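Local coordinates for uncharacterized protein (Pyrococcus furiosus, PDB 3WL4) that probably removes N-acetyl groups from N-acetylglucosamine-type sugars as a metal-dependent deacetylase of the GlcNAc-PI de-N-acetylase family, at residues 38-43 with 66-71; 186-191 with 250-255; 207-212 with 230-235. All coordinates share one frame; numbering follows the deposited sequence.

Interaction 1. Residues 38-43 with 66-71; sequences EPHPDD and CMTDGY. With CD (cadmium ion), chain C; TAM (tris(hydroxyethyl)aminomethane), chain K.
The imidazole of H40 meets T68 obliquely, with CD2 of H40 3.0 Å from OG1 of T68. One face of the ring carries CB of P39, displaced toward the rim. ND1 of H40 binds the cadmium ion at 2.3 Å. On the other nitrogen, NE2 is hydrogen-bonded to D150, so both ring nitrogens are engaged and the ring is fixed in rotation. CG of H40 lies anti to the carbonyl carbon (chi1 -58°), which swings the ring round to the metal.

D43 grips the same ion with both carboxylate oxygens. Its OD2 also accepts the backbone N-H of H40 on the anti lone pair, and its OD1 accepts from O5 of TAM. H151 completes the protein ligands, and TAM adds its N and O4. Between H40 and D43 the chain makes a type II turn. This is the PHPDD metal loop of the family, set at the C-terminal end of a strand in a Rossmann-like sheet.

The strand 61-68 holds the start of this loop. N of M67, a selenomethionine, donates to O of E38 at 2.9 Å, with an N-H...O angle of 167°, extending the parallel pairing of E38 with C66. O of P39 then receives OG1 of T68 at 2.8 Å, 24° out of the carbonyl plane. A weak bond from N of T68 reaches the same oxygen. The P41 ring rests on C66, with CD of P41 3.7 Å from SG of C66.

T68 therefore acts in the second shell: its hydroxyl grips the peptide just before H40 and touches the ring itself. Cadmium and TAM probably occupy the places of the native metal and part of the substrate, so this hydrogen-bonded backbone is likely to set the geometry of the metal site.

Interaction 2. Residues 186-191 with 250-255; sequences FIALYY and FRVMPG. With TAM (tris(hydroxyethyl)aminomethane), chain K; HEZ (hexane-1,6-diol), chain S.
L189 pairs with R251 at the edge of a Rossmann-like parallel sheet, where 250-255 runs antiparallel to strand 186-190. The two form a single hydrogen-bonded pair. N of L189 donates to O of R251 at 2.9 Å. N of R251 returns a bond to O of L189, in the carbonyl plane and on a lone pair. CA of A188 also lies 3.5 Å from O of R251, a CA-H...O contact.

The small methyl of A188 fits between two larger neighbours. CG2 of V252 lies 4.0 Å from CB of A188, and CD1 of F250 lies beside it at a similar distance. The F250 ring passes on obliquely to Y190, where its CE1 is 3.9 Å from CB of Y190. F250 thus covers the shallow step between A188 and Y190. M48 and T51 of helix 43-57 and the rings of F28 and F137 enclose it further. V252 adds a second ridge, with CG1 3.7 Å from O of I187.

The Y190 ring turns away from F250. Its CG sits between the backbone N and the carbonyl carbon (chi1 62°), and its hydroxyl is hydrogen-bonded to O of I37. R251 also leads away, to a salt bridge with the C-terminal carboxylate of I267.

Y191 lies past the strand end, with one ring face over CD2 of Y190. Its hydroxyl is hydrogen-bonded to OD1 of D43, a metal ligand. A phenylalanine here would probably cost that carboxylate oxygen a hydrogen-bond partner and leave the ligand less firmly oriented.

Near the other end of the pairing, a water and a hexanediol, the latter probably from the crystallisation liquor, bridge the diverging chains. The water donates to O of I187 at 2.6 Å and accepts from N of M253 at 2.9 Å.

Interaction 3. Residues 207-212 with 230-235; sequences LKLKAI and FLRTVT
L231 meets L209 and I212 through one methyl. CD1 of L231 is 3.9 Å from CD2 of L209 and equally far from CD1 of I212. The two approaches differ. L231 and L209 slide past each other in opposite directions, while L231 and I212 reach toward each other tip to tip. The other branch of L209 has a different partner: its CD1 lies over one face of the R232 guanidinium, 3.4 Å from NH2 of R232. These two side chains cross at about a right angle. At the far side, the K208 chain runs fully extended to bring NZ to 4.4 Å from CG2 of T235.

The next shell holds these groups in place. W224, from the same helix as L231, touches L209, I212 and L231 and so closes over the aliphatic cluster. I46 of helix 43-57 packs on I212 and L231. R232 reaches back toward 207-212 with CG anti to the carbonyl carbon (chi1 -60°) and a bend at chi2. Its NH2 forms salt bridges with E228 and E206, and its NH1 bonds to the hydroxyl of Y246. K208 NZ pairs with E248 and donates to O of I46.

Further out lie the backbones. The axes of the short segments approach to 12.1 Å, at 137° between their N-to-C directions. That spacing is wide for a helix pair, and side-chain ends bridge it. Beyond helix 221-240, F230, T233 and V234 pack on a neighbouring subunit.

The leucine and isoleucine contacts are apolar, but charged groups take part at both margins. R232 is buried, and its partners outside the two segments probably offset the cost of burying its charge and hold the guanidinium flat against L209.

In the fold
Interactions 1 and 2 lie 20 Å apart between centres and share the five-stranded parallel sheet. Interaction 1 joins two neighbouring inner strands, 33-38 and 61-68. Interaction 2 lies on the outermost strand, 186-190. They meet directly: OH of Y191 is 2.8 Å from OD1 of D43, and Y190 packs on E38, P39 and D43. Both also touch TAM. Interaction 3 joins helices 205-213 and 221-240. Its centre is 18 Å from that of interaction 1 and 21 Å from that of interaction 2, and it touches neither. Along the chain, interaction 1 closes first, and interaction 3 is nested inside the loop closed by interaction 2. Helix 43-57, which follows the metal loop, packs against both interactions 2 and 3.

Interaction 1. Residues 38-43 with 66-71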
loop_
_atom_site.group_PDB
_atom_site.type_symbol
_atom_site.label_atom_id
_atom_site.label_comp_id
_atom_site.label_asym_id
_atom_site.label_seq_id
_atom_site.Cartn_x
_atom_site.Cartn_y
_atom_site.Cartn_z
ATOM N N GLU A 38 19.085 -15.602 -2.326
ATOM C CA GLU A 38 18.373 -16.215 -3.453
ATOM C C GLU A 38 16.916 -15.849 -3.367
ATOM O O GLU A 38 16.293 -15.891 -2.303
ATOM C CB GLU A 38 18.430 -17.760 -3.463
ATOM C CG GLU A 38 18.149 -18.451 -2.087
ATOM C CD GLU A 38 18.348 -19.970 -2.156
ATOM O OE1 GLU A 38 18.773 -20.463 -3.164
ATOM O OE2 GLU A 38 17.901 -20.626 -1.177
ATOM N N PRO A 39 16.285 -15.586 -4.527
ATOM C CA PRO A 39 14.820 -15.306 -4.507
ATOM C C PRO A 39 13.977 -16.480 -4.098
ATOM O O PRO A 39 13.049 -16.338 -3.309
ATOM C CB PRO A 39 14.534 -14.910 -5.986
ATOM C CG PRO A 39 15.881 -14.327 -6.529
ATOM C CD PRO A 39 16.989 -15.233 -5.793
ATOM N N HIS A 40 14.347 -17.700 -4.659
ATOM C CA HIS A 40 13.593 -18.903 -4.336
ATOM C C HIS A 40 14.600 -20.021 -3.942
ATOM O O HIS A 40 15.777 -19.938 -4.253
ATOM C CB HIS A 40 12.940 -19.375 -5.689
ATOM C CG HIS A 40 12.054 -18.330 -6.301
ATOM N ND1 HIS A 40 12.353 -17.794 -7.536
ATOM C CD2 HIS A 40 10.902 -17.746 -5.859
ATOM C CE1 HIS A 40 11.473 -16.858 -7.820
ATOM N NE2 HIS A 40 10.539 -16.853 -6.859
ATOM N N PRO A 41 14.033 -21.096 -3.352
ATOM C CA PRO A 41 14.922 -22.234 -3.052
ATOM C C PRO A 41 15.382 -22.811 -4.457
ATOM O O PRO A 41 14.557 -23.070 -5.339
ATOM C CB PRO A 41 13.982 -23.226 -2.398
ATOM C CG PRO A 41 12.819 -22.413 -1.823
ATOM C CD PRO A 41 12.659 -21.261 -2.864
ATOM N N ASP A 42 16.660 -22.887 -4.547
ATOM C CA ASP A 42 17.404 -23.452 -5.699
ATOM C C ASP A 42 18.126 -22.380 -6.475
ATOM O O ASP A 42 19.045 -22.691 -7.193
ATOM C CB ASP A 42 16.691 -24.377 -6.667
ATOM C CG ASP A 42 15.676 -23.684 -7.622
ATOM O OD1 ASP A 42 15.830 -22.463 -7.939
ATOM O OD2 ASP A 42 14.729 -24.400 -8.184
ATOM N N ASP A 43 17.921 -21.052 -6.197
ATOM C CA ASP A 43 18.634 -20.136 -7.012
ATOM C C ASP A 43 20.112 -19.994 -6.737
ATOM O O ASP A 43 20.918 -19.721 -7.624
ATOM C CB ASP A 43 18.021 -18.661 -6.907
ATOM C CG ASP A 43 16.719 -18.548 -7.672
ATOM O OD1 ASP A 43 16.696 -18.872 -8.951
ATOM O OD2 ASP A 43 15.613 -18.205 -7.160
ATOM N N CYS A 66 17.074 -16.955 1.913
ATOM C CA CYS A 66 16.079 -17.265 0.832
ATOM C C CYS A 66 14.908 -16.353 1.075
ATOM O O CYS A 66 14.305 -16.374 2.093
ATOM C CB CYS A 66 15.757 -18.737 0.915
ATOM S SG CYS A 66 14.795 -19.248 -0.537
HETATM N N MSE A 67 14.625 -15.568 0.027
HETATM C CA MSE A 67 13.594 -14.521 0.260
HETATM C C MSE A 67 12.210 -15.021 0.280
HETATM O O MSE A 67 11.402 -14.494 1.040
HETATM C CB MSE A 67 13.637 -13.590 -0.992
HETATM C CG MSE A 67 14.998 -12.949 -1.322
HETATM SE SE MSE A 67 15.750 -11.877 0.146
HETATM C CE MSE A 67 14.492 -10.432 0.180
ATOM N N THR A 68 11.899 -16.106 -0.484
ATOM C CA THR A 68 10.562 -16.620 -0.565
ATOM C C THR A 68 10.492 -18.146 -0.296
ATOM O O THR A 68 11.543 -18.793 -0.119
ATOM C CB THR A 68 9.861 -16.338 -1.902
ATOM O OG1 THR A 68 10.438 -17.258 -2.899
ATOM C CG2 THR A 68 10.004 -14.926 -2.427
ATOM N N ASP A 69 9.277 -18.623 -0.248
ATOM C CA ASP A 69 9.062 -20.037 0.191
ATOM C C ASP A 69 8.895 -20.998 -0.989
ATOM O O ASP A 69 8.803 -22.177 -0.762
ATOM C CB ASP A 69 7.824 -20.071 1.063
ATOM C CG ASP A 69 6.565 -19.444 0.403
ATOM O OD1 ASP A 69 6.586 -19.251 -0.841
ATOM O OD2 ASP A 69 5.612 -19.152 1.195
ATOM N N GLY A 70 8.933 -20.476 -2.222
ATOM C CA GLY A 70 8.742 -21.387 -3.398
ATOM C C GLY A 70 7.349 -21.953 -3.494
ATOM O O GLY A 70 7.129 -22.922 -4.276
ATOM N N TYR A 71 6.303 -21.400 -2.842
ATOM C CA TYR A 71 4.891 -21.872 -2.852
ATOM C C TYR A 71 4.288 -22.137 -4.211
ATOM O O TYR A 71 3.409 -22.950 -4.323
ATOM C CB TYR A 71 4.121 -20.748 -2.038
ATOM C CG TYR A 71 2.664 -20.890 -1.822
ATOM C CD1 TYR A 71 2.146 -21.298 -0.591
ATOM C CD2 TYR A 71 1.759 -20.599 -2.847
ATOM C CE1 TYR A 71 0.764 -21.324 -0.325
ATOM C CE2 TYR A 71 0.417 -20.642 -2.668
ATOM C CZ TYR A 71 -0.083 -20.982 -1.376
ATOM O OH TYR A 71 -1.463 -21.065 -1.107
HETATM CD CD CD C . 14.163 -18.316 -8.928
HETATM C C TAM K . 13.974 -21.083 -10.702
HETATM C C1 TAM K . 12.559 -20.809 -11.084
HETATM C C2 TAM K . 15.111 -20.414 -11.360
HETATM C C3 TAM K . 14.254 -22.530 -10.799
HETATM C C4 TAM K . 12.616 -19.578 -11.870
HETATM C C5 TAM K . 14.706 -18.920 -11.205
HETATM C C6 TAM K . 13.355 -23.351 -10.031
HETATM N N TAM K . 14.023 -20.568 -9.183
HETATM O O4 TAM K . 12.393 -18.701 -10.614
HETATM O O5 TAM K . 15.896 -18.538 -11.420
HETATM O O6 TAM K . 11.869 -23.334 -10.142
#

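Interaction 2. Residues 186-191 with 250-255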
loop_
_atom_site.group_PDB
_atom_site.type_symbol
_atom_site.label_atom_id
_atom_site.label_comp_id
_atom_site.label_asym_id
_atom_site.label_seq_id
_atom_site.Cartn_x
_atom_site.Cartn_y
_atom_site.Cartn_z
ATOM N N PHE A 186 32.434 -6.621 -0.156
ATOM C CA PHE A 186 32.108 -6.618 -1.607
ATOM C C PHE A 186 30.697 -7.172 -1.776
ATOM O O PHE A 186 30.216 -8.010 -0.956
ATOM C CB PHE A 186 33.137 -7.532 -2.439
ATOM C CG PHE A 186 33.077 -9.003 -2.103
ATOM C CD1 PHE A 186 32.197 -9.884 -2.824
ATOM C CD2 PHE A 186 33.880 -9.558 -1.108
ATOM C CE1 PHE A 186 32.141 -11.267 -2.501
ATOM C CE2 PHE A 186 33.825 -10.954 -0.866
ATOM C CZ PHE A 186 32.984 -11.781 -1.539
ATOM N N ILE A 187 30.155 -6.714 -2.898
ATOM C CA ILE A 187 28.896 -7.355 -3.453
ATOM C C ILE A 187 29.349 -8.051 -4.773
ATOM O O ILE A 187 30.192 -7.525 -5.547
ATOM C CB ILE A 187 27.901 -6.268 -3.795
ATOM C CG1 ILE A 187 27.352 -5.754 -2.496
ATOM C CG2 ILE A 187 26.767 -6.894 -4.667
ATOM C CD1 ILE A 187 26.572 -4.380 -2.902
ATOM N N ALA A 188 28.749 -9.220 -5.012
ATOM C CA ALA A 188 28.940 -9.784 -6.356
ATOM C C ALA A 188 27.557 -10.225 -6.874
ATOM O O ALA A 188 26.836 -10.959 -6.160
ATOM C CB ALA A 188 29.853 -11.089 -6.204
ATOM N N LEU A 189 27.280 -9.824 -8.120
ATOM C CA LEU A 189 25.898 -10.111 -8.696
ATOM C C LEU A 189 26.050 -11.312 -9.582
ATOM O O LEU A 189 26.883 -11.304 -10.543
ATOM C CB LEU A 189 25.431 -8.920 -9.513
ATOM C CG LEU A 189 25.387 -7.632 -8.602
ATOM C CD1 LEU A 189 24.901 -6.500 -9.545
ATOM C CD2 LEU A 189 24.388 -7.832 -7.462
ATOM N N TYR A 190 25.211 -12.311 -9.331
ATOM C CA TYR A 190 25.151 -13.502 -10.261
ATOM C C TYR A 190 23.948 -13.377 -11.150
ATOM O O TYR A 190 23.228 -12.358 -11.104
ATOM C CB TYR A 190 25.199 -14.819 -9.475
ATOM C CG TYR A 190 24.090 -15.101 -8.513
ATOM C CD1 TYR A 190 24.114 -14.603 -7.161
ATOM C CD2 TYR A 190 22.965 -15.794 -8.972
ATOM C CE1 TYR A 190 23.088 -14.955 -6.323
ATOM C CE2 TYR A 190 21.915 -16.108 -8.121
ATOM C CZ TYR A 190 21.961 -15.682 -6.782
ATOM O OH TYR A 190 20.935 -16.031 -5.918
ATOM N N TYR A 191 23.671 -14.367 -12.024
ATOM C CA TYR A 191 22.625 -14.194 -13.011
ATOM C C TYR A 191 22.795 -12.937 -13.814
ATOM O O TYR A 191 21.834 -12.112 -13.930
ATOM C CB TYR A 191 21.184 -14.327 -12.439
ATOM C CG TYR A 191 20.674 -15.635 -11.865
ATOM C CD1 TYR A 191 20.976 -16.866 -12.476
ATOM C CD2 TYR A 191 19.767 -15.622 -10.797
ATOM C CE1 TYR A 191 20.410 -18.011 -12.048
ATOM C CE2 TYR A 191 19.196 -16.845 -10.308
ATOM C CZ TYR A 191 19.548 -18.021 -10.994
ATOM O OH TYR A 191 18.897 -19.125 -10.600
ATOM N N PHE A 250 30.159 -13.334 -12.499
ATOM C CA PHE A 250 29.738 -12.369 -11.425
ATOM C C PHE A 250 30.085 -11.021 -11.956
ATOM O O PHE A 250 31.087 -10.757 -12.652
ATOM C CB PHE A 250 30.561 -12.634 -10.161
ATOM C CG PHE A 250 30.298 -13.981 -9.609
ATOM C CD1 PHE A 250 29.221 -14.275 -8.776
ATOM C CD2 PHE A 250 31.174 -15.050 -9.977
ATOM C CE1 PHE A 250 28.908 -15.542 -8.346
ATOM C CE2 PHE A 250 30.858 -16.346 -9.514
ATOM C CZ PHE A 250 29.755 -16.630 -8.704
ATOM N N ARG A 251 29.275 -10.038 -11.516
ATOM C CA ARG A 251 29.616 -8.639 -11.777
ATOM C C ARG A 251 29.923 -8.007 -10.418
ATOM O O ARG A 251 29.173 -8.082 -9.460
ATOM C CB ARG A 251 28.445 -7.854 -12.428
ATOM C CG ARG A 251 28.911 -6.436 -12.743
ATOM C CD ARG A 251 27.850 -5.730 -13.552
ATOM N NE ARG A 251 28.333 -4.365 -13.830
ATOM C CZ ARG A 251 29.193 -4.069 -14.794
ATOM N NH1 ARG A 251 29.658 -5.027 -15.625
ATOM N NH2 ARG A 251 29.579 -2.807 -15.031
ATOM N N VAL A 252 31.152 -7.448 -10.377
ATOM C CA VAL A 252 31.649 -6.751 -9.182
ATOM C C VAL A 252 32.018 -5.344 -9.548
ATOM O O VAL A 252 32.620 -5.154 -10.646
ATOM C CB VAL A 252 32.901 -7.474 -8.601
ATOM C CG1 VAL A 252 33.400 -6.787 -7.322
ATOM C CG2 VAL A 252 32.564 -8.955 -8.258
HETATM N N MSE A 253 31.660 -4.350 -8.690
HETATM C CA MSE A 253 32.023 -2.970 -9.022
HETATM C C MSE A 253 32.379 -2.295 -7.673
HETATM O O MSE A 253 31.968 -2.737 -6.622
HETATM C CB MSE A 253 30.775 -2.147 -9.543
HETATM C CG MSE A 253 30.203 -2.802 -10.837
HETATM SE SE MSE A 253 28.941 -1.556 -11.676
HETATM C CE MSE A 253 27.564 -1.703 -10.277
ATOM N N PRO A 254 33.122 -1.213 -7.732
ATOM C CA PRO A 254 33.348 -0.414 -6.542
ATOM C C PRO A 254 31.969 0.057 -6.040
ATOM O O PRO A 254 31.035 0.334 -6.838
ATOM C CB PRO A 254 34.058 0.851 -7.068
ATOM C CG PRO A 254 34.700 0.421 -8.356
ATOM C CD PRO A 254 33.721 -0.635 -8.932
ATOM N N GLY A 255 31.856 0.203 -4.739
ATOM C CA GLY A 255 30.554 0.659 -4.126
ATOM C C GLY A 255 30.111 1.923 -4.772
ATOM O O GLY A 255 28.870 2.138 -5.019
HETATM C C TAM K . 13.974 -21.083 -10.702
HETATM C C1 TAM K . 12.559 -20.809 -11.084
HETATM C C2 TAM K . 15.111 -20.414 -11.360
HETATM C C3 TAM K . 14.254 -22.530 -10.799
HETATM C C4 TAM K . 12.616 -19.578 -11.870
HETATM C C5 TAM K . 14.706 -18.920 -11.205
HETATM C C6 TAM K . 13.355 -23.351 -10.031
HETATM N N TAM K . 14.023 -20.568 -9.183
HETATM O O4 TAM K . 12.393 -18.701 -10.614
HETATM O O5 TAM K . 15.896 -18.538 -11.420
HETATM O O6 TAM K . 11.869 -23.334 -10.142
HETATM O O1 HEZ S . 31.384 -4.356 -3.971
HETATM C C1 HEZ S . 30.622 -3.213 -3.467
HETATM C C2 HEZ S . 31.010 -3.020 -2.027
HETATM C C3 HEZ S . 29.743 -3.138 -1.356
HETATM C C4 HEZ S . 29.392 -1.764 -0.940
HETATM C C5 HEZ S . 29.851 -1.858 0.501
HETATM C C6 HEZ S . 29.221 -1.150 1.767
HETATM O O6 HEZ S . 30.198 -1.278 2.952
HETATM O O HOH W 1 30.195 -5.079 -6.344
#

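Interaction 3. Residues 207-212 with 230-235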
loop_
_atom_site.group_PDB
_atom_site.type_symbol
_atom_site.label_atom_id
_atom_site.label_comp_id
_atom_site.label_asym_id
_atom_site.label_seq_id
_atom_site.Cartn_x
_atom_site.Cartn_y
_atom_site.Cartn_z
ATOM N N LEU A 207 28.851 -32.027 -9.762
ATOM C CA LEU A 207 28.383 -31.729 -8.406
ATOM C C LEU A 207 27.290 -30.591 -8.458
ATOM O O LEU A 207 26.272 -30.738 -7.767
ATOM C CB LEU A 207 29.536 -31.353 -7.530
ATOM C CG LEU A 207 29.130 -31.078 -6.047
ATOM C CD1 LEU A 207 28.234 -32.196 -5.457
ATOM C CD2 LEU A 207 30.347 -30.626 -5.190
ATOM N N LYS A 208 27.597 -29.550 -9.226
ATOM C CA LYS A 208 26.582 -28.462 -9.295
ATOM C C LYS A 208 25.298 -29.018 -9.800
ATOM O O LYS A 208 24.178 -28.744 -9.266
ATOM C CB LYS A 208 27.136 -27.406 -10.253
ATOM C CG LYS A 208 26.029 -26.354 -10.582
ATOM C CD LYS A 208 26.637 -25.189 -11.418
ATOM C CE LYS A 208 25.489 -24.107 -11.433
ATOM N NZ LYS A 208 25.863 -22.845 -12.025
ATOM N N LEU A 209 25.304 -29.837 -10.888
ATOM C CA LEU A 209 24.072 -30.334 -11.366
ATOM C C LEU A 209 23.377 -31.273 -10.374
ATOM O O LEU A 209 22.133 -31.283 -10.334
ATOM C CB LEU A 209 24.265 -31.105 -12.749
ATOM C CG LEU A 209 24.846 -30.158 -13.799
ATOM C CD1 LEU A 209 25.118 -31.102 -15.059
ATOM C CD2 LEU A 209 23.811 -29.106 -14.277
ATOM N N LYS A 210 24.159 -32.050 -9.575
ATOM C CA LYS A 210 23.522 -32.865 -8.558
ATOM C C LYS A 210 22.782 -31.981 -7.464
ATOM O O LYS A 210 21.661 -32.373 -7.040
ATOM C CB LYS A 210 24.629 -33.743 -7.934
ATOM C CG LYS A 210 24.041 -34.654 -6.915
ATOM C CD LYS A 210 25.205 -35.562 -6.240
ATOM C CE LYS A 210 24.421 -36.541 -5.381
ATOM N NZ LYS A 210 25.579 -37.093 -4.650
ATOM N N ALA A 211 23.494 -30.906 -7.124
ATOM C CA ALA A 211 22.892 -29.992 -6.098
ATOM C C ALA A 211 21.644 -29.357 -6.642
ATOM O O ALA A 211 20.717 -29.063 -5.869
ATOM C CB ALA A 211 23.972 -28.912 -5.709
ATOM N N ILE A 212 21.578 -29.062 -7.950
ATOM C CA ILE A 212 20.357 -28.544 -8.551
ATOM C C ILE A 212 19.243 -29.577 -8.568
ATOM O O ILE A 212 18.092 -29.325 -8.190
ATOM C CB ILE A 212 20.668 -27.980 -9.952
ATOM C CG1 ILE A 212 21.633 -26.816 -9.762
ATOM C CG2 ILE A 212 19.386 -27.582 -10.634
ATOM C CD1 ILE A 212 22.276 -26.329 -11.142
ATOM N N PHE A 230 19.969 -26.018 -21.034
ATOM C CA PHE A 230 20.072 -24.579 -20.649
ATOM C C PHE A 230 21.216 -24.280 -19.736
ATOM O O PHE A 230 22.027 -23.371 -20.008
ATOM C CB PHE A 230 18.693 -24.188 -20.051
ATOM C CG PHE A 230 18.695 -22.685 -19.543
ATOM C CD1 PHE A 230 18.905 -21.649 -20.402
ATOM C CD2 PHE A 230 18.333 -22.488 -18.263
ATOM C CE1 PHE A 230 18.784 -20.317 -19.945
ATOM C CE2 PHE A 230 18.241 -21.188 -17.784
ATOM C CZ PHE A 230 18.477 -20.145 -18.624
ATOM N N LEU A 231 21.337 -25.074 -18.695
ATOM C CA LEU A 231 22.410 -24.856 -17.713
ATOM C C LEU A 231 23.775 -25.034 -18.302
ATOM O O LEU A 231 24.716 -24.268 -18.056
ATOM C CB LEU A 231 22.294 -25.841 -16.513
ATOM C CG LEU A 231 20.979 -25.543 -15.707
ATOM C CD1 LEU A 231 20.755 -26.766 -14.741
ATOM C CD2 LEU A 231 21.052 -24.229 -14.952
ATOM N N ARG A 232 23.980 -26.092 -19.183
ATOM C CA ARG A 232 25.265 -26.165 -19.792
ATOM C C ARG A 232 25.532 -25.033 -20.787
ATOM O O ARG A 232 26.703 -24.623 -20.858
ATOM C CB ARG A 232 25.345 -27.538 -20.637
ATOM C CG ARG A 232 25.151 -28.734 -19.708
ATOM C CD ARG A 232 26.195 -29.815 -20.052
ATOM N NE ARG A 232 25.937 -31.018 -19.237
ATOM C CZ ARG A 232 26.866 -31.526 -18.427
ATOM N NH1 ARG A 232 28.106 -31.025 -18.377
ATOM N NH2 ARG A 232 26.492 -32.614 -17.748
ATOM N N THR A 233 24.508 -24.504 -21.480
ATOM C CA THR A 233 24.704 -23.412 -22.388
ATOM C C THR A 233 25.114 -22.128 -21.630
ATOM O O THR A 233 26.072 -21.416 -22.005
ATOM C CB THR A 233 23.482 -23.145 -23.203
ATOM O OG1 THR A 233 23.168 -24.366 -23.963
ATOM C CG2 THR A 233 23.758 -22.067 -24.234
ATOM N N VAL A 234 24.428 -21.927 -20.456
ATOM C CA VAL A 234 24.849 -20.777 -19.618
ATOM C C VAL A 234 26.248 -20.877 -19.118
ATOM O O VAL A 234 27.034 -19.900 -19.125
ATOM C CB VAL A 234 23.798 -20.609 -18.500
ATOM C CG1 VAL A 234 24.294 -19.527 -17.515
ATOM C CG2 VAL A 234 22.406 -20.227 -19.052
ATOM N N THR A 235 26.607 -22.048 -18.589
ATOM C CA THR A 235 28.026 -22.182 -18.039
ATOM C C THR A 235 29.102 -22.111 -19.166
ATOM O O THR A 235 30.168 -21.634 -18.907
ATOM C CB THR A 235 28.214 -23.540 -17.237
ATOM O OG1 THR A 235 27.790 -24.588 -18.064
ATOM C CG2 THR A 235 27.011 -23.544 -16.212
#